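Pectinesterase 1 (PDB 1XG2) hydrolyses the methyl esters of pectin in the plant cell wall, releasing methanol, and may prepare walls for softening during fruit ripening. Local coordinates at residues D251-L254 with K255-Y258. Numbering follows the deposited sequence.
Sequences DFAL and KTLY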
loop_
_atom_site.group_PDB
_atom_site.type_symbol
_atom_site.label_atom_id
_atom_site.label_comp_id
_atom_site.label_asym_id
_atom_site.label_seq_id
_atom_site.Cartn_x
_atom_site.Cartn_y
_atom_site.Cartn_z
ATOM N N ASP A 251 18.256 16.357 1.207
ATOM C CA ASP A 251 18.403 15.827 -0.142
ATOM C C ASP A 251 18.155 14.304 -0.273
ATOM O O ASP A 251 18.413 13.724 -1.322
ATOM C CB ASP A 251 19.772 16.223 -0.722
ATOM C CG ASP A 251 20.944 15.502 -0.061
ATOM O OD1 ASP A 251 20.744 14.636 0.831
ATOM O OD2 ASP A 251 22.125 15.757 -0.392
ATOM N N PHE A 252 17.670 13.666 0.785
ATOM C CA PHE A 252 17.271 12.256 0.716
ATOM C C PHE A 252 16.336 11.996 -0.464
ATOM O O PHE A 252 15.327 12.690 -0.636
ATOM C CB PHE A 252 16.592 11.824 2.015
ATOM C CG PHE A 252 16.031 10.417 1.983
ATOM C CD1 PHE A 252 16.872 9.318 2.021
ATOM C CD2 PHE A 252 14.656 10.200 1.925
ATOM C CE1 PHE A 252 16.354 8.025 1.996
ATOM C CE2 PHE A 252 14.131 8.910 1.905
ATOM C CZ PHE A 252 14.968 7.828 1.946
ATOM N N ALA A 253 16.720 11.031 -1.296
ATOM C CA ALA A 253 15.875 10.476 -2.356
ATOM C C ALA A 253 15.742 11.339 -3.602
ATOM O O ALA A 253 15.163 10.899 -4.588
ATOM C CB ALA A 253 14.485 10.139 -1.806
ATOM N N LEU A 254 16.281 12.556 -3.590
ATOM C CA LEU A 254 15.923 13.527 -4.626
ATOM C C LEU A 254 16.412 13.131 -6.025
ATOM O O LEU A 254 15.826 13.539 -7.020
ATOM C CB LEU A 254 16.408 14.938 -4.251
ATOM C CG LEU A 254 15.877 15.490 -2.928
ATOM C CD1 LEU A 254 16.231 16.968 -2.786
ATOM C CD2 LEU A 254 14.369 15.262 -2.787
ATOM N N LYS A 255 17.445 12.301 -6.095
ATOM C CA LYS A 255 17.943 11.789 -7.366
ATOM C C LYS A 255 17.321 10.457 -7.777
ATOM O O LYS A 255 17.358 10.104 -8.954
ATOM C CB LYS A 255 19.462 11.595 -7.291
ATOM C CG LYS A 255 20.282 12.870 -7.061
ATOM C CD LYS A 255 21.789 12.521 -6.960
ATOM C CE LYS A 255 22.692 13.755 -7.067
ATOM N NZ LYS A 255 23.902 13.610 -6.214
ATOM N N THR A 256 16.791 9.701 -6.812
ATOM C CA THR A 256 16.324 8.326 -7.056
ATOM C C THR A 256 14.796 8.167 -7.075
ATOM O O THR A 256 14.283 7.177 -7.595
ATOM C CB THR A 256 16.912 7.375 -6.000
ATOM O OG1 THR A 256 16.754 7.938 -4.687
ATOM C CG2 THR A 256 18.434 7.218 -6.183
ATOM N N LEU A 257 14.075 9.116 -6.481
ATOM C CA LEU A 257 12.622 9.139 -6.602
ATOM C C LEU A 257 12.243 9.397 -8.064
ATOM O O LEU A 257 13.064 9.876 -8.866
ATOM C CB LEU A 257 12.005 10.193 -5.654
ATOM C CG LEU A 257 12.347 11.676 -5.904
ATOM C CD1 LEU A 257 11.502 12.265 -7.012
ATOM C CD2 LEU A 257 12.170 12.478 -4.630
ATOM N N TYR A 258 11.006 9.063 -8.416
ATOM C CA TYR A 258 10.425 9.423 -9.700
ATOM C C TYR A 258 9.045 10.008 -9.446
ATOM O O TYR A 258 8.092 9.270 -9.155
ATOM C CB TYR A 258 10.297 8.210 -10.631
ATOM C CG TYR A 258 9.795 8.580 -12.013
ATOM C CD1 TYR A 258 8.425 8.658 -12.290
ATOM C CD2 TYR A 258 10.683 8.840 -13.045
ATOM C CE1 TYR A 258 7.961 9.000 -13.562
ATOM C CE2 TYR A 258 10.227 9.183 -14.327
ATOM C CZ TYR A 258 8.871 9.256 -14.573
ATOM O OH TYR A 258 8.418 9.601 -15.824
#
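Leu-257 holds its CG between its own backbone N and carbonyl carbon (chi1 64°), which turns the side chain back over the peptide between Ala-253 and Leu-254. In Leu-254, CG lies opposite the carbonyl carbon (chi1 -58°). The two leucines therefore run side by side and point the same way. Leu-254 CD2 and Leu-257 CD2 meet at 4.0 Å. The Leu-257 CD2 also lies 4.3 Å from the Ala-253 CB.

Ala-253 O is the polar centre of this local turn and is gripped by two backbone N-H groups. The bond from Leu-257 N to Ala-253 O is 2.8 Å long and nearly straight, and the donor stands almost in line with C=O. The bond from Thr-256 N to Ala-253 O is 3.0 Å and more bent, with its donor well above the carbonyl plane. The pair of bonds, i+4 and i+3, closes a single helix-like turn over Ala-253 to Leu-257. Leu-257 CG lies 3.2 Å from Ala-253 O, with CB and CD2 close by, so apolar carbons shelter the same carbonyl. An alanine in place of Leu-257 would probably leave Leu-254 CD2 and Ala-253 CB without their methyl neighbour and Ala-253 O less sheltered.

A type II beta turn from Asp-251 to Leu-254 overlaps the start of this turn, closed by a weak bond from Leu-254 N to Asp-251 O. Thr-256 OG1 hydrogen-bonds to Glu-225 O, tying the turn to a neighbouring loop. Ala-253 and Leu-257 both rest on Pro-222, which sits between Arg-221 and Trp-223, probable substrate-binding residues. Leu-254 packs on Trp-277. The piece closes the loop after strand 235-236, and its last residue, Tyr-258, begins strand 258-262, the next-to-last strand of a long parallel sheet of the parallel beta-helix that forms the pectinesterase domain, between strands 228-232 and 280-283.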